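PDB 6KIA: enoyl-acyl carrier protein reductase from Uncultured bacterium, which probably catalyses the NADH-dependent reduction of enoyl-acyl carrier protein in fatty acid synthesis and takes part in triclosan resistance. Local coordinates for residues A[242-247]-A[287-292]; A[3-8]-A[420-425]; A[254-259]-A[362-367]; A[311-316]-A[428-433]. All coordinates share one frame; numbering follows the deposited sequence.

Contact 1 of 4, residues A[242-247]-A[287-292]. With NAI (1,4-dihydronicotinamide adenine dinucleotide), chain D.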
# COMPACT_ATOMS: atom_id res chain seq x y z
N HIS A 242 6.89 -5.48 -1.26
CA HIS A 242 7.83 -6.31 -2.02
C HIS A 242 8.21 -7.49 -1.15
O HIS A 242 9.39 -7.84 -1.01
CB HIS A 242 9.07 -5.50 -2.42
CG HIS A 242 9.85 -6.11 -3.54
ND1 HIS A 242 10.71 -5.38 -4.34
CD2 HIS A 242 9.92 -7.39 -3.99
CE1 HIS A 242 11.24 -6.18 -5.25
NE2 HIS A 242 10.79 -7.40 -5.06
N GLY A 243 7.20 -8.06 -0.48
CA GLY A 243 7.44 -9.12 0.48
C GLY A 243 8.01 -8.59 1.78
O GLY A 243 8.49 -7.45 1.87
N THR A 244 8.00 -9.44 2.81
CA THR A 244 8.36 -9.01 4.16
C THR A 244 9.10 -10.12 4.93
O THR A 244 8.77 -11.30 4.79
CB THR A 244 7.08 -8.62 4.92
OG1 THR A 244 6.40 -7.58 4.21
CG2 THR A 244 7.39 -8.18 6.36
N GLU A 245 10.11 -9.75 5.73
CA GLU A 245 10.77 -10.75 6.57
C GLU A 245 9.97 -10.98 7.83
O GLU A 245 9.64 -10.04 8.60
CB GLU A 245 12.19 -10.33 6.95
CG GLU A 245 13.12 -10.16 5.77
CD GLU A 245 14.53 -9.75 6.18
OE1 GLU A 245 14.66 -8.70 6.82
OE2 GLU A 245 15.49 -10.47 5.85
N ILE A 246 9.65 -12.25 8.06
CA ILE A 246 8.90 -12.63 9.23
C ILE A 246 9.59 -13.81 9.90
O ILE A 246 10.37 -14.49 9.24
CB ILE A 246 7.44 -12.98 8.87
CG1 ILE A 246 7.35 -14.35 8.15
CG2 ILE A 246 6.78 -11.85 8.05
CD1 ILE A 246 5.92 -14.73 7.74
N LEU A 247 9.28 -14.08 11.16
CA LEU A 247 9.89 -15.19 11.89
C LEU A 247 9.46 -16.56 11.35
O LEU A 247 8.30 -16.96 11.49
CB LEU A 247 9.53 -15.11 13.36
CG LEU A 247 10.42 -14.08 14.06
CD1 LEU A 247 9.97 -13.83 15.49
CD2 LEU A 247 11.86 -14.56 14.07
N ASN A 287 9.12 -0.49 1.91
CA ASN A 287 8.44 -1.77 1.67
C ASN A 287 7.91 -2.33 2.98
O ASN A 287 8.68 -2.79 3.85
CB ASN A 287 9.36 -2.76 0.96
CG ASN A 287 9.49 -2.46 -0.52
OD1 ASN A 287 8.50 -2.08 -1.18
ND2 ASN A 287 10.70 -2.61 -1.06
N CYS A 288 6.60 -2.23 3.14
CA CYS A 288 5.95 -2.50 4.44
C CYS A 288 5.28 -3.86 4.51
O CYS A 288 5.01 -4.46 3.48
CB CYS A 288 4.92 -1.40 4.72
SG CYS A 288 5.67 0.25 5.03
N PRO A 289 4.97 -4.33 5.73
CA PRO A 289 4.35 -5.67 5.84
C PRO A 289 2.94 -5.81 5.30
O PRO A 289 2.20 -4.85 5.13
CB PRO A 289 4.30 -5.90 7.36
CG PRO A 289 5.36 -5.06 7.90
CD PRO A 289 5.33 -3.80 7.06
N GLU A 290 2.56 -7.07 5.06
CA GLU A 290 1.19 -7.45 4.76
C GLU A 290 0.29 -7.09 5.93
O GLU A 290 0.55 -7.50 7.09
CB GLU A 290 1.10 -8.97 4.52
CG GLU A 290 2.05 -9.53 3.46
CD GLU A 290 3.46 -9.87 3.99
OE1 GLU A 290 3.78 -9.59 5.17
OE2 GLU A 290 4.25 -10.43 3.22
N ILE A 291 -0.78 -6.34 5.66
CA ILE A 291 -1.80 -6.08 6.66
C ILE A 291 -3.17 -6.11 6.00
O ILE A 291 -3.28 -6.30 4.79
CB ILE A 291 -1.59 -4.72 7.37
CG1 ILE A 291 -1.55 -3.56 6.37
CG2 ILE A 291 -0.30 -4.71 8.21
CD1 ILE A 291 -1.61 -2.24 7.09
N ARG A 292 -4.23 -5.98 6.79
CA ARG A 292 -5.56 -5.88 6.21
C ARG A 292 -6.07 -4.44 6.21
O ARG A 292 -6.24 -3.81 7.26
CB ARG A 292 -6.54 -6.81 6.93
CG ARG A 292 -6.17 -8.26 6.68
CD ARG A 292 -7.22 -9.23 7.20
NE ARG A 292 -8.33 -9.42 6.26
CZ ARG A 292 -9.55 -8.93 6.43
NH1 ARG A 292 -9.84 -8.21 7.51
NH2 ARG A 292 -10.49 -9.16 5.52
PA NAI D . -6.09 2.24 1.28
O1A NAI D . -6.42 2.91 2.58
O2A NAI D . -7.26 1.74 0.45
O5B NAI D . -5.18 3.24 0.46
C5B NAI D . -5.23 3.23 -0.96
C4B NAI D . -4.62 4.62 -1.35
O4B NAI D . -4.53 4.59 -2.90
C3B NAI D . -5.37 5.61 -1.02
O3B NAI D . -4.58 6.77 -0.53
C2B NAI D . -6.17 6.01 -2.41
O2B NAI D . -6.70 7.38 -2.29
C1B NAI D . -5.28 5.85 -3.32
N9A NAI D . -5.89 5.44 -4.61
C8A NAI D . -6.53 4.34 -5.04
N7A NAI D . -6.87 4.53 -6.31
C5A NAI D . -6.42 5.75 -6.68
C6A NAI D . -6.54 6.38 -7.91
N6A NAI D . -7.14 6.00 -9.16
N1A NAI D . -6.02 7.61 -8.05
C2A NAI D . -5.40 8.22 -7.00
N3A NAI D . -5.27 7.59 -5.77
C4A NAI D . -5.81 6.34 -5.63
O3 NAI D . -5.14 0.91 1.52
PN NAI D . -3.57 0.83 1.92
O1N NAI D . -3.32 1.56 3.20
O2N NAI D . -3.31 -0.67 2.00
O5D NAI D . -2.75 1.48 0.72
C5D NAI D . -1.84 2.55 0.94
C4D NAI D . -0.47 2.13 0.36
O4D NAI D . 0.02 1.17 1.11
C3D NAI D . -0.64 1.53 -1.03
O3D NAI D . 0.27 2.05 -1.94
C2D NAI D . -0.30 0.04 -0.76
O2D NAI D . 0.08 -0.61 -2.02
C1D NAI D . 0.66 0.10 0.14
N1N NAI D . 0.85 -1.15 0.87
C2N NAI D . -0.21 -1.89 1.34
C3N NAI D . 0.03 -3.12 1.98
C7N NAI D . -1.12 -3.94 2.56
O7N NAI D . -0.96 -5.13 2.83
N7N NAI D . -2.37 -3.31 2.78
C4N NAI D . 1.32 -3.60 2.18
C5N NAI D . 2.39 -2.81 1.74
C6N NAI D . 2.15 -1.60 1.08
O HOH W 1 7.06 -5.10 1.63
O HOH W 2 8.24 -5.40 4.75
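Loop 287-292 continues from the end of strand 283-287 in an extended shape and runs past the entry to strand 244-248, with T244 CA 5.5 Å from P289 CA. One water bridges the two backbones, accepting from H242 N at 2.9 Å and able to donate to G243 O and C288 O; a second donates to N287 O and is hydrogen-bonded to T244 OG1. T244 carries the side-chain contact. With OG1 anti to the carbonyl carbon (chi1 -58°) and CG2 anti to the backbone N, its methyl crosses obliquely to P289 CB and CG, and OG1 presses on P289 CA at 3.2 Å. E290 meets T244 tip to tip: a bend at chi2 (85°) swings the carboxylate round, leaving a weak hydrogen bond of 3.4 Å from T244 OG1 to E290 OE1, whose proton has another acceptor in reach. The main grip on this buried carboxylate is on OE2, from Y241 OH and Q255 NE2, a setting consistent with an ionised group. At the other end N287 ND2 lies 3.6 Å from H242 CB, and H242 ND1 and N287 ND2 share E270 OE2. The loop also forms part of the NADH pocket: I291 N donates almost straight (176°) to the carboxamide O7N at 3.1 Å, and P289 O, bound by Y33 OH, stands 3.3 Å from C4N, the hydride-bearing carbon. Around the contact, T244 pairs with Q255 of strand 251-255, N287 pairs with L422 and L424 at strand 421-423, helix 394-413 packs on I291, and helix 426-436 touches T244 and P289.

Contact 2 of 4, residues A[3-8]-A[420-425]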
# COMPACT_ATOMS: atom_id res chain seq x y z
N SER A 3 18.19 -8.50 -3.49
CA SER A 3 17.67 -8.97 -2.21
C SER A 3 17.10 -7.79 -1.44
O SER A 3 17.38 -6.64 -1.76
CB SER A 3 18.76 -9.69 -1.39
OG SER A 3 19.84 -8.83 -1.09
N PRO A 4 16.27 -8.08 -0.42
CA PRO A 4 15.69 -7.00 0.38
C PRO A 4 16.79 -6.14 0.99
O PRO A 4 17.87 -6.66 1.30
CB PRO A 4 14.89 -7.74 1.45
CG PRO A 4 14.53 -9.01 0.82
CD PRO A 4 15.69 -9.38 -0.05
N ILE A 5 16.50 -4.85 1.15
CA ILE A 5 17.39 -3.90 1.78
C ILE A 5 16.76 -3.50 3.11
O ILE A 5 15.93 -2.60 3.16
CB ILE A 5 17.59 -2.65 0.88
CG1 ILE A 5 17.99 -3.10 -0.53
CG2 ILE A 5 18.57 -1.64 1.52
CD1 ILE A 5 17.93 -2.03 -1.56
N PRO A 6 17.12 -4.19 4.20
CA PRO A 6 16.40 -4.00 5.46
C PRO A 6 16.80 -2.74 6.21
O PRO A 6 17.96 -2.32 6.17
CB PRO A 6 16.78 -5.24 6.27
CG PRO A 6 18.16 -5.57 5.79
CD PRO A 6 18.19 -5.20 4.32
N LEU A 7 15.82 -2.14 6.87
CA LEU A 7 16.05 -1.20 7.95
C LEU A 7 16.05 -1.99 9.25
O LEU A 7 15.05 -2.63 9.60
CB LEU A 7 14.97 -0.11 7.97
CG LEU A 7 15.26 0.93 9.05
CD1 LEU A 7 16.52 1.66 8.66
CD2 LEU A 7 14.10 1.88 9.22
N ARG A 8 17.17 -1.98 9.97
CA ARG A 8 17.28 -2.79 11.18
C ARG A 8 17.16 -1.98 12.47
O ARG A 8 16.63 -2.47 13.47
CB ARG A 8 18.62 -3.54 11.18
CG ARG A 8 18.77 -4.56 10.05
CD ARG A 8 17.86 -5.77 10.24
NE ARG A 8 18.20 -6.84 9.30
CZ ARG A 8 17.33 -7.69 8.76
NH1 ARG A 8 16.04 -7.61 9.07
NH2 ARG A 8 17.74 -8.62 7.91
N PRO A 420 17.07 4.88 -1.13
CA PRO A 420 15.83 5.07 -1.89
C PRO A 420 14.78 3.97 -1.66
O PRO A 420 13.61 4.20 -1.99
CB PRO A 420 16.32 5.05 -3.35
CG PRO A 420 17.57 4.25 -3.32
CD PRO A 420 18.21 4.55 -2.00
N VAL A 421 15.19 2.79 -1.20
CA VAL A 421 14.29 1.67 -0.99
C VAL A 421 14.67 0.93 0.29
O VAL A 421 15.82 0.47 0.43
CB VAL A 421 14.30 0.66 -2.17
CG1 VAL A 421 13.24 -0.40 -1.96
CG2 VAL A 421 14.10 1.36 -3.53
N LEU A 422 13.74 0.86 1.24
CA LEU A 422 14.00 0.27 2.54
C LEU A 422 12.86 -0.64 2.95
O LEU A 422 11.69 -0.26 2.85
CB LEU A 422 14.20 1.35 3.60
CG LEU A 422 15.38 2.30 3.38
CD1 LEU A 422 15.33 3.44 4.40
CD2 LEU A 422 16.67 1.49 3.51
N TRP A 423 13.20 -1.83 3.43
CA TRP A 423 12.19 -2.73 3.97
C TRP A 423 11.99 -2.50 5.47
O TRP A 423 12.96 -2.46 6.25
CB TRP A 423 12.58 -4.20 3.73
CG TRP A 423 12.14 -4.85 2.46
CD1 TRP A 423 11.16 -5.81 2.33
CD2 TRP A 423 12.67 -4.65 1.14
NE1 TRP A 423 11.08 -6.22 1.03
CE2 TRP A 423 11.97 -5.51 0.27
CE3 TRP A 423 13.66 -3.81 0.62
CZ2 TRP A 423 12.24 -5.57 -1.11
CZ3 TRP A 423 13.93 -3.88 -0.76
CH2 TRP A 423 13.23 -4.74 -1.60
N LEU A 424 10.72 -2.38 5.87
CA LEU A 424 10.33 -2.38 7.27
C LEU A 424 9.71 -3.74 7.56
O LEU A 424 8.54 -3.96 7.25
CB LEU A 424 9.33 -1.25 7.56
CG LEU A 424 9.78 0.15 7.11
CD1 LEU A 424 8.72 1.17 7.48
CD2 LEU A 424 11.11 0.49 7.79
N SER A 425 10.50 -4.68 8.08
CA SER A 425 9.96 -6.02 8.35
C SER A 425 9.54 -6.16 9.82
O SER A 425 9.60 -5.19 10.57
CB SER A 425 10.98 -7.09 7.94
OG SER A 425 11.09 -7.08 6.51
O HOH W 3 13.41 -4.71 8.64
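I5 O is gripped twice: by W423 N at 2.8 Å, in a nearly straight bond (173°) that arrives from above the carbonyl plane, and by a CA-H...O contact from L422 CA at 3.5 Å. The return bond, L7 N to W423 O, is 2.9 Å and lies in the carbonyl plane. These two bonds bracket P6 in a single bridge to W423, while the directions from P4 to L7 and from V421 to L424 stand 67° apart. P4 covers one face of the W423 indole: its CA stands 3.6 Å from the centroid of the six-membered ring in a CH-pi contact, and its CB lies over the centre of the ring system. I5 N comes obliquely against the ring, 3.1 Å from W423 CE3, and W423 NE1 reaches H242 O. Further along, L7 holds CG anti to its backbone N (chi1 -176°) and runs side by side with L424, their CD2 atoms 3.6 Å apart. A water accepts from S425 N at 3.0 Å and can donate to L7 O. The R8 guanidinium lies under P6 CB and forms salt bridges with E245 and D427. Strand 421-423 runs parallel to strand 283-287 in the main sheet, and segment 3-8 meets its other side through one bridge; helix 394-413 meets L7, L422 and L424, helix 263-278 meets V421, and S425 leads into helix 426-436.

Contact 3 of 4, residues A[254-259]-A[362-367]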
# COMPACT_ATOMS: atom_id res chain seq x y z
N TRP A 254 12.62 -13.59 4.49
CA TRP A 254 11.77 -12.96 3.50
C TRP A 254 10.74 -13.93 2.98
O TRP A 254 11.06 -15.09 2.68
CB TRP A 254 12.59 -12.41 2.33
CG TRP A 254 11.75 -11.72 1.31
CD1 TRP A 254 11.40 -10.40 1.31
CD2 TRP A 254 11.16 -12.29 0.13
NE1 TRP A 254 10.62 -10.12 0.22
CE2 TRP A 254 10.46 -11.25 -0.53
CE3 TRP A 254 11.15 -13.58 -0.43
CZ2 TRP A 254 9.75 -11.45 -1.71
CZ3 TRP A 254 10.46 -13.77 -1.63
CH2 TRP A 254 9.77 -12.72 -2.25
N GLN A 255 9.51 -13.46 2.89
CA GLN A 255 8.46 -14.23 2.25
C GLN A 255 7.50 -13.23 1.63
O GLN A 255 7.74 -12.01 1.70
CB GLN A 255 7.78 -15.16 3.25
CG GLN A 255 7.31 -14.49 4.54
CD GLN A 255 6.00 -13.73 4.34
OE1 GLN A 255 4.93 -14.33 4.16
NE2 GLN A 255 6.08 -12.40 4.35
N THR A 256 6.42 -13.72 1.05
CA THR A 256 5.47 -12.86 0.34
C THR A 256 4.10 -13.52 0.26
O THR A 256 4.00 -14.74 0.33
CB THR A 256 5.94 -12.53 -1.09
OG1 THR A 256 5.05 -11.58 -1.70
CG2 THR A 256 5.97 -13.82 -1.96
N TYR A 257 3.06 -12.70 0.06
CA TYR A 257 1.79 -13.18 -0.46
C TYR A 257 1.95 -13.43 -1.96
O TYR A 257 2.56 -12.62 -2.66
CB TYR A 257 0.69 -12.13 -0.23
CG TYR A 257 -0.57 -12.40 -1.04
CD1 TYR A 257 -1.54 -13.27 -0.57
CD2 TYR A 257 -0.76 -11.78 -2.28
CE1 TYR A 257 -2.69 -13.54 -1.31
CE2 TYR A 257 -1.90 -12.04 -3.02
CZ TYR A 257 -2.87 -12.91 -2.54
OH TYR A 257 -3.99 -13.15 -3.31
N THR A 258 1.40 -14.54 -2.44
CA THR A 258 1.38 -14.87 -3.87
C THR A 258 -0.09 -15.12 -4.27
O THR A 258 -0.83 -15.78 -3.52
CB THR A 258 2.26 -16.13 -4.18
OG1 THR A 258 3.61 -15.89 -3.79
CG2 THR A 258 2.23 -16.50 -5.67
N SER A 259 -0.56 -14.58 -5.40
CA SER A 259 0.27 -13.85 -6.35
C SER A 259 -0.07 -12.36 -6.32
O SER A 259 -1.22 -11.94 -6.52
CB SER A 259 0.06 -14.46 -7.76
OG SER A 259 0.61 -13.66 -8.79
N GLU A 362 13.80 -13.51 -6.66
CA GLU A 362 14.12 -13.03 -7.99
C GLU A 362 12.93 -13.26 -8.91
O GLU A 362 12.69 -12.49 -9.84
CB GLU A 362 15.35 -13.75 -8.56
CG GLU A 362 16.28 -14.46 -7.55
CD GLU A 362 16.65 -13.65 -6.31
OE1 GLU A 362 17.06 -12.48 -6.46
OE2 GLU A 362 16.53 -14.19 -5.19
N ALA A 363 12.13 -14.27 -8.58
CA ALA A 363 10.98 -14.64 -9.41
C ALA A 363 9.72 -13.83 -9.10
O ALA A 363 8.71 -13.98 -9.77
CB ALA A 363 10.69 -16.13 -9.25
N TRP A 364 9.79 -12.96 -8.09
CA TRP A 364 8.63 -12.21 -7.59
C TRP A 364 8.09 -11.20 -8.59
O TRP A 364 8.86 -10.49 -9.23
CB TRP A 364 9.04 -11.49 -6.31
CG TRP A 364 7.94 -10.84 -5.51
CD1 TRP A 364 7.21 -11.42 -4.52
CD2 TRP A 364 7.48 -9.48 -5.61
NE1 TRP A 364 6.31 -10.52 -4.00
CE2 TRP A 364 6.46 -9.32 -4.65
CE3 TRP A 364 7.83 -8.38 -6.41
CZ2 TRP A 364 5.79 -8.11 -4.46
CZ3 TRP A 364 7.16 -7.17 -6.24
CH2 TRP A 364 6.15 -7.05 -5.26
N PRO A 365 6.75 -11.11 -8.72
CA PRO A 365 5.72 -11.97 -8.11
C PRO A 365 5.50 -13.24 -8.91
O PRO A 365 5.39 -13.19 -10.14
CB PRO A 365 4.45 -11.10 -8.15
CG PRO A 365 4.66 -10.17 -9.31
CD PRO A 365 6.16 -10.00 -9.49
N MET A 366 5.43 -14.37 -8.23
CA MET A 366 5.23 -15.64 -8.93
C MET A 366 3.76 -15.88 -9.28
O MET A 366 2.86 -15.34 -8.64
CB MET A 366 5.77 -16.78 -8.07
CG MET A 366 7.28 -16.68 -7.83
SD MET A 366 7.93 -17.89 -6.66
CE MET A 366 7.69 -19.40 -7.60
N PRO A 367 3.50 -16.69 -10.31
CA PRO A 367 2.12 -17.13 -10.56
C PRO A 367 1.59 -18.01 -9.42
O PRO A 367 2.38 -18.73 -8.79
CB PRO A 367 2.22 -17.93 -11.86
CG PRO A 367 3.53 -17.51 -12.49
CD PRO A 367 4.44 -17.15 -11.35
O HOH W 4 5.50 -14.57 -5.32
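W254 turns the edge of its six-membered ring toward the face of the W364 pyrrole in an offset edge-to-face pair, planes at 74° and centroids 5.5 Å apart. The touching atoms are W254 CH2 and W364 CD1, at 3.7 Å. Both indoles have CG anti to the backbone N. W364 NE1 points along its ring plane at T256 OG1, 2.8 Å away, with an N-H...O angle of 154°. T256 holds OG1 anti to its own N (chi1 -174°), and this hydroxyl accepts from W364 NE1 and donates to Y257 O at 2.9 Å; it is also hydrogen-bonded to Y241 OH. P365, behind a cis peptide bond, lays CB over one face of W364, and the H242 ring stacks on W364 too. At the far end, S259, also after a cis peptide bond, donates OG to M366 O at 2.8 Å, and T258 CG2 packs on the same carbonyl. A water accepts from M366 N at 2.9 Å and is also hydrogen-bonded to T258 OG1, bridging the two segments. The chemistry is therefore mixed: aromatic packing and the in-plane bond to T256 together probably hold the W364 ring in its orientation, and bonds from S259 and a water secure the M366 backbone of loop 362-367.

Contact 4 of 4, residues A[311-316]-A[428-433]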
# COMPACT_ATOMS: atom_id res chain seq x y z
N LYS A 311 5.25 -13.29 17.57
CA LYS A 311 6.49 -13.88 18.05
C LYS A 311 7.60 -12.83 18.04
O LYS A 311 8.42 -12.78 18.96
CB LYS A 311 6.85 -15.09 17.18
CG LYS A 311 5.91 -16.25 17.37
CD LYS A 311 6.37 -17.46 16.59
CE LYS A 311 5.49 -18.66 16.88
NZ LYS A 311 5.58 -19.06 18.31
N ALA A 312 7.52 -11.91 17.08
CA ALA A 312 8.51 -10.84 16.99
C ALA A 312 8.36 -9.92 18.18
O ALA A 312 9.37 -9.43 18.74
CB ALA A 312 8.35 -10.08 15.66
N LEU A 313 7.12 -9.71 18.62
CA LEU A 313 6.92 -8.80 19.75
C LEU A 313 7.63 -9.37 20.96
O LEU A 313 8.18 -8.62 21.78
CB LEU A 313 5.45 -8.57 20.06
CG LEU A 313 4.66 -7.76 19.05
CD1 LEU A 313 3.22 -7.58 19.50
CD2 LEU A 313 5.33 -6.42 18.73
N LYS A 314 7.64 -10.70 21.08
CA LYS A 314 8.29 -11.31 22.23
C LYS A 314 9.79 -11.30 22.04
O LYS A 314 10.55 -11.04 22.99
CB LYS A 314 7.79 -12.76 22.42
CG LYS A 314 6.40 -12.86 23.01
CD LYS A 314 6.21 -14.21 23.68
CE LYS A 314 5.11 -14.17 24.72
NZ LYS A 314 4.60 -15.55 24.97
N LYS A 315 10.22 -11.52 20.81
CA LYS A 315 11.63 -11.71 20.53
C LYS A 315 12.42 -10.40 20.70
O LYS A 315 13.56 -10.39 21.18
CB LYS A 315 11.80 -12.23 19.11
CG LYS A 315 13.22 -12.48 18.67
CD LYS A 315 13.24 -13.03 17.24
CE LYS A 315 14.65 -13.34 16.78
NZ LYS A 315 15.19 -14.52 17.52
N GLU A 316 11.78 -9.29 20.35
CA GLU A 316 12.49 -8.02 20.33
C GLU A 316 12.40 -7.28 21.65
O GLU A 316 11.95 -6.14 21.72
CB GLU A 316 11.95 -7.17 19.17
CG GLU A 316 12.17 -7.84 17.84
CD GLU A 316 13.62 -8.15 17.53
OE1 GLU A 316 14.52 -7.41 17.98
OE2 GLU A 316 13.87 -9.15 16.82
N VAL A 428 12.09 -4.82 12.88
CA VAL A 428 12.25 -3.40 13.25
C VAL A 428 10.92 -2.81 13.72
O VAL A 428 10.87 -1.94 14.58
CB VAL A 428 12.86 -2.61 12.09
CG1 VAL A 428 11.86 -2.46 10.92
CG2 VAL A 428 13.35 -1.23 12.59
N ILE A 429 9.80 -3.33 13.20
CA ILE A 429 8.51 -2.85 13.67
C ILE A 429 8.25 -3.30 15.12
O ILE A 429 7.74 -2.54 15.94
CB ILE A 429 7.40 -3.34 12.72
CG1 ILE A 429 7.45 -2.54 11.42
CG2 ILE A 429 6.02 -3.26 13.37
CD1 ILE A 429 6.78 -3.26 10.29
N ALA A 430 8.65 -4.53 15.45
CA ALA A 430 8.50 -5.00 16.82
C ALA A 430 9.41 -4.20 17.76
O ALA A 430 8.98 -3.82 18.86
CB ALA A 430 8.82 -6.51 16.89
N LYS A 431 10.63 -3.93 17.34
CA LYS A 431 11.54 -3.08 18.13
C LYS A 431 10.91 -1.71 18.42
O LYS A 431 10.88 -1.26 19.58
CB LYS A 431 12.88 -2.86 17.42
CG LYS A 431 13.78 -4.07 17.33
CD LYS A 431 15.11 -3.71 16.68
CE LYS A 431 16.08 -4.87 16.74
NZ LYS A 431 17.30 -4.57 15.95
N GLN A 432 10.42 -1.06 17.37
CA GLN A 432 9.74 0.23 17.50
C GLN A 432 8.52 0.14 18.46
O GLN A 432 8.34 0.99 19.34
CB GLN A 432 9.29 0.75 16.11
CG GLN A 432 8.45 1.97 16.25
CD GLN A 432 9.30 3.20 16.58
OE1 GLN A 432 10.33 3.45 15.96
NE2 GLN A 432 8.94 3.87 17.66
N LEU A 433 7.71 -0.91 18.33
CA LEU A 433 6.50 -0.98 19.15
C LEU A 433 6.83 -1.26 20.63
O LEU A 433 6.22 -0.68 21.53
CB LEU A 433 5.58 -2.09 18.63
CG LEU A 433 4.84 -1.80 17.32
CD1 LEU A 433 4.29 -3.08 16.70
CD2 LEU A 433 3.73 -0.79 17.63
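A430 forms the centre of this helix crossing, where the axes of 311-315 and 428-433 come within 8.4 Å at a signed angle of -60°. Its methyl faces A312, with CB to CB at 3.8 Å and CB to A312 O at 3.5 Å. L313 closes one flank: with CG anti to the carbonyl carbon (chi1 -70°) and the chain then extended, CD2 reaches A430 CB at 3.9 Å and L433 CD1 at 4.0 Å. E316, the first residue to leave helical backbone angles, flanks A430 as well. Its CG lies on A430 CB at 3.7 Å, and a bend at chi2 (-58°) turns the carboxylate over the K431 chain, which stays extended beyond CG. OE1 touches K431 CE at 3.2 Å, yet NZ is 4.5 Å from OE1, too far for a salt bridge; the attraction is probably a weak, long-range one. The polar ends go elsewhere, E316 OE2 to Y252 OH and K431 NZ weakly to R8 O, while N434 ND2 binds both L313 O and E316 O. The result is a close helix-helix crossing at paired alanines, flanked by leucines and by the aliphatic parts of E316 and K431, which joins the end of helix 309-315 to the C-terminal helix 426-436.

In the fold
Contacts 1, 2 and 4 are buried, whereas contact 3 is partly open and contact 4 lies farthest from the chain centre. Contacts 1 and 2 share the parallel strand pair 283-287 and 421-423, joined by the backbone hydrogen bond of N287 with L422, and the E245-R8 salt bridge. Contacts 1 and 3 share the hairpin of strands 244-248 and 251-255, with H242 O bound by W254 NE1. Helix 426-436 follows strand 421-423 and links contact 2 to contact 4. The chemistry shifts with place: waters and a coenzyme-binding backbone in contact 1, main-chain bonds and a proline on an indole in contact 2, an indole pair and hydroxyls in contact 3, and alanine-leucine packing in contact 4.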